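Local coordinates for protein intradiol ring-cleavage dioxygenase (Streptomyces sp. SirexAA-E, PDB 4ILV) that probably cleaves the aromatic ring of catechol-type compounds between the two hydroxyl-bearing carbons, using a bound ferric ion and molecular oxygen, at residues H130-A135 and T144-F149; D85-D90 and A101-Q106; V63-S68 and L116-P121. One frame throughout, in Å; residues are numbered along the deposited sequence.

Contact 1 of 3, residues H130-A135 and T144-F149. With FE (Fe (III) ion), chain C.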
# COMPACT_ATOMS: atom_id res chain seq x y z
N HIS A 130 1.57 -7.30 5.17
CA HIS A 130 1.23 -5.89 4.97
C HIS A 130 2.00 -5.23 3.84
O HIS A 130 3.08 -5.65 3.47
CB HIS A 130 1.50 -5.09 6.26
CG HIS A 130 2.94 -5.12 6.69
ND1 HIS A 130 3.51 -6.22 7.30
CD2 HIS A 130 3.94 -4.21 6.56
CE1 HIS A 130 4.79 -5.98 7.54
NE2 HIS A 130 5.07 -4.77 7.10
N ILE A 131 1.44 -4.13 3.33
CA ILE A 131 2.13 -3.26 2.40
C ILE A 131 2.21 -1.87 3.03
O ILE A 131 1.20 -1.36 3.52
CB ILE A 131 1.36 -3.16 1.07
CG1 ILE A 131 1.43 -4.49 0.32
CG2 ILE A 131 1.91 -2.04 0.20
CD1 ILE A 131 0.53 -4.52 -0.93
N HIS A 132 3.39 -1.25 3.02
CA HIS A 132 3.51 0.08 3.60
C HIS A 132 3.15 1.16 2.60
O HIS A 132 3.40 1.01 1.41
CB HIS A 132 4.94 0.33 4.07
CG HIS A 132 5.37 -0.51 5.23
ND1 HIS A 132 5.18 -0.12 6.53
CD2 HIS A 132 6.03 -1.69 5.28
CE1 HIS A 132 5.68 -1.04 7.34
NE2 HIS A 132 6.18 -2.01 6.60
N VAL A 133 2.58 2.27 3.08
CA VAL A 133 2.27 3.39 2.20
C VAL A 133 2.33 4.74 2.92
O VAL A 133 1.88 4.88 4.07
CB VAL A 133 0.89 3.20 1.49
CG1 VAL A 133 -0.26 3.13 2.52
CG2 VAL A 133 0.63 4.32 0.46
N LYS A 134 2.92 5.72 2.25
CA LYS A 134 2.83 7.11 2.69
C LYS A 134 1.98 7.88 1.68
O LYS A 134 2.25 7.81 0.48
CB LYS A 134 4.21 7.75 2.79
CG LYS A 134 5.01 7.30 3.99
CD LYS A 134 6.42 7.83 3.93
CE LYS A 134 7.22 7.37 5.13
NZ LYS A 134 6.86 8.16 6.33
N ALA A 135 0.98 8.62 2.16
CA ALA A 135 0.10 9.41 1.30
C ALA A 135 0.24 10.89 1.63
O ALA A 135 0.21 11.28 2.80
CB ALA A 135 -1.37 8.98 1.48
N THR A 144 1.41 8.42 7.15
CA THR A 144 2.11 7.13 7.09
C THR A 144 1.21 6.03 7.61
O THR A 144 0.65 6.13 8.70
CB THR A 144 3.39 7.15 7.94
OG1 THR A 144 4.28 8.15 7.44
CG2 THR A 144 4.09 5.77 7.92
N THR A 145 1.07 4.96 6.83
CA THR A 145 0.15 3.90 7.23
C THR A 145 0.48 2.56 6.57
O THR A 145 1.50 2.43 5.89
CB THR A 145 -1.33 4.32 6.96
OG1 THR A 145 -2.23 3.39 7.56
CG2 THR A 145 -1.63 4.43 5.48
N GLN A 146 -0.37 1.57 6.80
CA GLN A 146 -0.16 0.25 6.21
C GLN A 146 -1.47 -0.35 5.70
O GLN A 146 -2.55 0.02 6.15
CB GLN A 146 0.43 -0.69 7.26
CG GLN A 146 1.72 -0.20 7.85
CD GLN A 146 2.28 -1.15 8.89
OE1 GLN A 146 2.04 -2.36 8.84
NE2 GLN A 146 3.05 -0.61 9.83
N LEU A 147 -1.36 -1.30 4.77
CA LEU A 147 -2.53 -2.04 4.31
C LEU A 147 -2.42 -3.51 4.68
O LEU A 147 -1.35 -4.11 4.56
CB LEU A 147 -2.68 -1.90 2.79
CG LEU A 147 -2.66 -0.47 2.26
CD1 LEU A 147 -2.81 -0.47 0.74
CD2 LEU A 147 -3.75 0.41 2.91
N TYR A 148 -3.54 -4.09 5.12
CA TYR A 148 -3.56 -5.49 5.56
C TYR A 148 -4.41 -6.36 4.66
O TYR A 148 -5.18 -5.85 3.84
CB TYR A 148 -4.03 -5.61 7.01
CG TYR A 148 -3.11 -4.94 8.00
CD1 TYR A 148 -1.91 -5.54 8.37
CD2 TYR A 148 -3.42 -3.70 8.55
CE1 TYR A 148 -1.06 -4.93 9.27
CE2 TYR A 148 -2.56 -3.08 9.45
CZ TYR A 148 -1.37 -3.71 9.80
OH TYR A 148 -0.50 -3.13 10.69
N PHE A 149 -4.27 -7.67 4.83
CA PHE A 149 -4.91 -8.68 4.00
C PHE A 149 -5.96 -9.43 4.79
O PHE A 149 -5.74 -9.77 5.95
CB PHE A 149 -3.86 -9.69 3.49
CG PHE A 149 -2.90 -9.09 2.51
CD1 PHE A 149 -3.01 -9.37 1.16
CD2 PHE A 149 -1.92 -8.21 2.93
CE1 PHE A 149 -2.15 -8.79 0.24
CE2 PHE A 149 -1.04 -7.63 2.02
CZ PHE A 149 -1.16 -7.92 0.67
FE FE C . 7.07 -3.97 7.28
O HOH W 1 4.02 2.30 7.27
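The amide of Gln146 meets two imidazole rings, those of His130 and His132, and both rings bind the same ferric ion through NE2. Against His130 the amide plane is turned by 41°, with OE1 of Gln146 3.5 Å from CD2 of His130; OE1 also takes a hydrogen bond from Arg127. CD2 of His132 lies at the edge of the His130 ring, in its plane. Beside His132 the glutamine runs side by side with the ring, NE2 of Gln146 lying 3.6 Å from CE1 of His132. A water at the edge of the His132 ring, in its plane, accepts from ND1 and donates to the carbonyl O of Thr145. Trp87 stacks on the same ring. His130 ND1 is paired with Thr128 O, which helps fix the ring's rotation. With CG of His130 between the backbone N and the carbonyl carbon (chi1 61°), the ring is placed for NE2 to bind the iron at 2.2 Å; NE2 of His132 binds it at 2.3 Å. Tyr95 and Tyr124 complete the protein ligands, the two-histidine, two-tyrosine set of intradiol dioxygenases.

Farther along the same face, the chain of Lys134 bends at its end so that NZ donates to OG1 of Thr144 at 2.8 Å, and NZ also forms a salt bridge with Glu41. A methionine in its place would probably leave the Glu41 carboxylate without its charged mate and Thr144 OG1 without this donor. On the other face, CG1 of Val133 lies 3.5 Å from CG2 of Thr145.

Paired backbone bonds at Ile131–Leu147 and Val133–Thr145 hold this antiparallel hairpin. Strand 143-148 forms one margin of its four-stranded sheet, strand 83-87 flanks 130-136 on the other side, and Val133 and Leu147 face Phe182 and Phe180 of strand 175-183 in the second sheet.

Contact 2 of 3, residues D85-D90 and A101-Q106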
# COMPACT_ATOMS: atom_id res chain seq x y z
N ASP A 85 3.36 6.60 -1.91
CA ASP A 85 4.69 6.02 -1.93
C ASP A 85 4.62 4.68 -1.23
O ASP A 85 4.47 4.62 -0.01
CB ASP A 85 5.65 6.98 -1.21
CG ASP A 85 7.13 6.56 -1.31
OD1 ASP A 85 7.47 5.70 -2.15
OD2 ASP A 85 7.96 7.12 -0.56
N PHE A 86 4.72 3.60 -2.00
CA PHE A 86 4.55 2.24 -1.47
C PHE A 86 5.90 1.56 -1.24
O PHE A 86 6.84 1.76 -2.01
CB PHE A 86 3.75 1.39 -2.46
CG PHE A 86 2.29 1.77 -2.59
CD1 PHE A 86 1.36 1.27 -1.70
CD2 PHE A 86 1.85 2.57 -3.63
CE1 PHE A 86 0.02 1.57 -1.83
CE2 PHE A 86 0.51 2.89 -3.77
CZ PHE A 86 -0.41 2.39 -2.88
N TRP A 87 6.00 0.77 -0.18
CA TRP A 87 7.11 -0.17 -0.06
C TRP A 87 6.65 -1.43 0.68
O TRP A 87 5.64 -1.41 1.38
CB TRP A 87 8.36 0.49 0.57
CG TRP A 87 8.25 0.79 2.03
CD1 TRP A 87 8.84 0.09 3.06
CD2 TRP A 87 7.54 1.87 2.64
NE1 TRP A 87 8.53 0.67 4.26
CE2 TRP A 87 7.74 1.76 4.04
CE3 TRP A 87 6.74 2.91 2.15
CZ2 TRP A 87 7.16 2.65 4.95
CZ3 TRP A 87 6.17 3.80 3.05
CH2 TRP A 87 6.38 3.66 4.44
N GLN A 88 7.38 -2.54 0.50
CA GLN A 88 6.92 -3.83 1.01
C GLN A 88 8.01 -4.88 0.91
O GLN A 88 9.00 -4.68 0.20
CB GLN A 88 5.75 -4.35 0.17
CG GLN A 88 6.17 -4.72 -1.27
CD GLN A 88 5.09 -5.45 -2.04
OE1 GLN A 88 4.20 -4.82 -2.61
NE2 GLN A 88 5.17 -6.77 -2.07
N ALA A 89 7.81 -6.00 1.58
CA ALA A 89 8.74 -7.13 1.46
C ALA A 89 8.48 -7.89 0.17
O ALA A 89 7.38 -7.81 -0.40
CB ALA A 89 8.60 -8.06 2.65
N ASP A 90 9.49 -8.63 -0.30
CA ASP A 90 9.33 -9.49 -1.46
C ASP A 90 8.59 -10.76 -1.05
O ASP A 90 8.12 -10.86 0.08
CB ASP A 90 10.68 -9.78 -2.15
CG ASP A 90 11.66 -10.58 -1.29
OD1 ASP A 90 11.26 -11.20 -0.27
OD2 ASP A 90 12.86 -10.60 -1.67
N ALA A 101 14.21 -2.22 -4.90
CA ALA A 101 13.24 -3.24 -5.28
C ALA A 101 12.03 -3.16 -4.34
O ALA A 101 12.18 -2.98 -3.13
CB ALA A 101 13.87 -4.63 -5.27
N PHE A 102 10.84 -3.28 -4.92
CA PHE A 102 9.59 -3.21 -4.16
C PHE A 102 9.39 -1.91 -3.43
O PHE A 102 8.76 -1.85 -2.37
CB PHE A 102 9.44 -4.42 -3.23
CG PHE A 102 9.16 -5.67 -3.98
CD1 PHE A 102 7.88 -5.91 -4.48
CD2 PHE A 102 10.16 -6.58 -4.24
CE1 PHE A 102 7.61 -7.05 -5.19
CE2 PHE A 102 9.90 -7.74 -4.97
CZ PHE A 102 8.62 -7.97 -5.45
N ARG A 103 9.93 -0.85 -4.03
CA ARG A 103 9.70 0.52 -3.59
C ARG A 103 9.33 1.32 -4.84
O ARG A 103 9.99 1.22 -5.87
CB ARG A 103 10.96 1.10 -2.94
CG ARG A 103 11.56 0.19 -1.86
CD ARG A 103 12.76 0.83 -1.19
NE ARG A 103 13.33 -0.03 -0.16
CZ ARG A 103 12.90 -0.08 1.10
NH1 ARG A 103 13.50 -0.90 1.97
NH2 ARG A 103 11.88 0.67 1.49
N GLY A 104 8.25 2.09 -4.76
CA GLY A 104 7.85 2.92 -5.88
C GLY A 104 6.71 3.85 -5.52
O GLY A 104 5.84 3.48 -4.74
N HIS A 105 6.69 5.06 -6.10
CA HIS A 105 5.63 6.02 -5.81
C HIS A 105 4.90 6.46 -7.06
O HIS A 105 5.39 6.28 -8.19
CB HIS A 105 6.18 7.24 -5.06
CG HIS A 105 7.05 8.13 -5.91
ND1 HIS A 105 8.43 8.05 -5.90
CD2 HIS A 105 6.74 9.13 -6.76
CE1 HIS A 105 8.92 8.95 -6.73
NE2 HIS A 105 7.91 9.62 -7.27
N GLN A 106 3.74 7.08 -6.84
CA GLN A 106 2.88 7.54 -7.93
C GLN A 106 2.00 8.69 -7.45
O GLN A 106 1.93 8.97 -6.26
CB GLN A 106 1.98 6.41 -8.42
CG GLN A 106 1.00 5.90 -7.36
CD GLN A 106 0.22 4.70 -7.83
OE1 GLN A 106 -0.86 4.84 -8.42
NE2 GLN A 106 0.74 3.51 -7.56
O HOH W 2 11.74 -3.84 -0.61
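Phe102 lies against Gln88 and Asp90, which both approach from the same side of its ring plane. CA of Asp90 stands over that face, 4.2 Å from the centroid, in a CH-pi contact. CG of Gln88 lies between its backbone N and carbonyl carbon (chi1 68°), which brings CG and the amide against Phe102. The amide is inclined by 32° to the ring, with NE2 of Gln88 3.7 Å from CD1 of Phe102. That NE2 also donates in its own amide plane to Ala89 O, while OE1 pairs with Thr118 OG1. Arg103 and Trp87 have their flat groups only 22° apart, and NH2 of Arg103 approaches CD1 of Trp87 to 3.5 Å. The planes of Asp85 and His105 are nearly perpendicular, OD1 of Asp85 lying 3.5 Å from CB of His105; Ser49 OG bonds both OD1 of Asp85 and ND1 of His105.

Phe86 and Gly104 exchange two backbone bonds, whereas Gln88 N to Phe102 O is weak. The pair is antiparallel, with 103-107 an outermost strand of the four-stranded sheet that also holds 130-136. The positive charge of Arg103, beside the indole of Trp87, is probably stabilised in part by the backbone carbonyls of Tyr44 and Asp96.

Contact 3 of 3, residues V63-S68 and L116-P121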
# COMPACT_ATOMS: atom_id res chain seq x y z
N VAL A 63 3.13 -14.45 -5.85
CA VAL A 63 1.74 -14.43 -6.28
C VAL A 63 1.37 -13.03 -6.76
O VAL A 63 1.42 -12.07 -5.99
CB VAL A 63 0.81 -14.86 -5.13
CG1 VAL A 63 -0.64 -14.78 -5.58
CG2 VAL A 63 1.17 -16.30 -4.64
N PRO A 64 1.02 -12.90 -8.06
CA PRO A 64 0.67 -11.58 -8.61
C PRO A 64 -0.42 -10.92 -7.78
O PRO A 64 -1.37 -11.58 -7.37
CB PRO A 64 0.14 -11.90 -10.01
CG PRO A 64 0.83 -13.18 -10.38
CD PRO A 64 0.98 -13.95 -9.09
N LEU A 65 -0.27 -9.62 -7.55
CA LEU A 65 -1.23 -8.84 -6.81
C LEU A 65 -1.30 -7.47 -7.45
O LEU A 65 -0.27 -6.81 -7.60
CB LEU A 65 -0.79 -8.69 -5.35
CG LEU A 65 -1.61 -7.71 -4.49
CD1 LEU A 65 -3.03 -8.26 -4.34
CD2 LEU A 65 -0.96 -7.50 -3.12
N THR A 66 -2.49 -7.05 -7.86
CA THR A 66 -2.72 -5.64 -8.20
C THR A 66 -3.64 -5.04 -7.14
O THR A 66 -4.69 -5.61 -6.82
CB THR A 66 -3.35 -5.46 -9.59
OG1 THR A 66 -2.40 -5.84 -10.59
CG2 THR A 66 -3.74 -3.99 -9.82
N VAL A 67 -3.22 -3.93 -6.56
CA VAL A 67 -4.03 -3.20 -5.60
C VAL A 67 -4.49 -1.89 -6.26
O VAL A 67 -3.67 -1.15 -6.84
CB VAL A 67 -3.23 -2.89 -4.31
CG1 VAL A 67 -4.09 -2.13 -3.29
CG2 VAL A 67 -2.66 -4.20 -3.71
N SER A 68 -5.78 -1.59 -6.17
CA SER A 68 -6.28 -0.34 -6.75
C SER A 68 -7.40 0.29 -5.91
O SER A 68 -7.98 -0.35 -5.04
CB SER A 68 -6.77 -0.58 -8.18
OG SER A 68 -7.93 -1.40 -8.18
N LEU A 116 -1.47 -0.29 -8.15
CA LEU A 116 -0.15 -0.81 -7.79
C LEU A 116 -0.06 -2.25 -8.23
O LEU A 116 -0.80 -3.10 -7.73
CB LEU A 116 0.07 -0.75 -6.29
CG LEU A 116 1.44 -1.29 -5.84
CD1 LEU A 116 2.53 -0.34 -6.24
CD2 LEU A 116 1.44 -1.50 -4.35
N ARG A 117 0.83 -2.54 -9.18
CA ARG A 117 1.04 -3.92 -9.60
C ARG A 117 2.25 -4.48 -8.86
O ARG A 117 3.35 -3.94 -8.97
CB ARG A 117 1.27 -4.02 -11.10
CG ARG A 117 1.39 -5.47 -11.55
CD ARG A 117 1.92 -5.57 -12.97
NE ARG A 117 2.26 -6.95 -13.33
CZ ARG A 117 3.02 -7.28 -14.37
NH1 ARG A 117 3.52 -6.32 -15.14
NH2 ARG A 117 3.29 -8.55 -14.63
N THR A 118 2.05 -5.57 -8.12
CA THR A 118 3.11 -6.06 -7.24
C THR A 118 2.96 -7.57 -7.06
O THR A 118 2.32 -8.22 -7.87
CB THR A 118 3.09 -5.27 -5.89
OG1 THR A 118 4.21 -5.63 -5.08
CG2 THR A 118 1.77 -5.49 -5.12
N ILE A 119 3.58 -8.14 -6.03
CA ILE A 119 3.26 -9.53 -5.65
C ILE A 119 2.85 -9.53 -4.19
O ILE A 119 3.10 -8.56 -3.48
CB ILE A 119 4.42 -10.57 -5.94
CG1 ILE A 119 5.78 -10.04 -5.49
CG2 ILE A 119 4.51 -10.86 -7.43
CD1 ILE A 119 6.03 -10.07 -3.99
N VAL A 120 2.22 -10.60 -3.74
CA VAL A 120 1.79 -10.67 -2.35
C VAL A 120 3.04 -10.68 -1.49
O VAL A 120 3.90 -11.53 -1.68
CB VAL A 120 0.95 -11.93 -2.11
CG1 VAL A 120 0.57 -12.07 -0.65
CG2 VAL A 120 -0.31 -11.92 -3.00
N PRO A 121 3.18 -9.70 -0.57
CA PRO A 121 4.40 -9.71 0.25
C PRO A 121 4.48 -10.94 1.15
O PRO A 121 3.46 -11.43 1.63
CB PRO A 121 4.29 -8.44 1.09
CG PRO A 121 2.78 -8.13 1.13
CD PRO A 121 2.27 -8.60 -0.22
O HOH W 3 3.91 -13.85 -3.16
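Val63 and Leu65 pair with Val120 and Thr118 in a ladder of backbone hydrogen bonds that continues to Val67 and Leu116. Five bonds make it up. The shortest include Thr118 N to Leu65 O at 2.7 Å, whereas the return bond from Leu65 N reaches Thr118 O from above the carbonyl plane, at 3.0 Å. Val120 N still donates to Val63 O, and a water bridges Val63 N and Val120 O just beyond it. Weaker CA-H...O contacts lie between the bonds: Thr66 CA is 3.2 Å from Leu116 O.

Apolar contacts form along one side. CG2 of Val120 fits against CB of Val63 at 3.8 Å and also touches CB of Leu65. Leu65 and Thr118 run side by side, CD2 of Leu65 meeting CG2 of Thr118 at 3.9 Å. With OG1 of Thr118 anti to the backbone N (chi1 -174°), its methyl is turned to the leucine, and the hydroxyl has Gln88 as its partner.

On the other face, Thr66 and the extended chain of Arg117 cross, OG1 of Thr66 being 3.9 Å from CG of Arg117.

The pairing of 64-72 with 113-119, an outermost strand of its four-stranded sheet, is a long-range antiparallel join. The side chain of Leu65 packs on Ile131 of the other sheet, an arrangement consistent with the beta-sandwich core of intradiol dioxygenases.

Overall arrangement
Contacts 1 and 2 share a sheet, their centres about 10 Å apart: His132 N lies 2.8 Å from Trp87 O and Lys134 O 2.9 Å from Asp85 N, probable hydrogen bonds between neighbouring strands. Contact 3 belongs to the second sheet, and contact 2 is nested in the chain loop it closes. Gln88 ties them, with OE1 2.6 Å from Thr118 OG1, while Phe102 CZ packs on Ile119 CG1. Between contacts 1 and 3, Pro121 fits against Phe149 and Ile131, and Phe149 also meets Leu65. Contact 1 supplies two of the four protein ligands of the ferric ion. The side chain of Trp87 is about 6 Å from the ferric ion. The side chain of Pro121 is about 8 Å from the ferric ion.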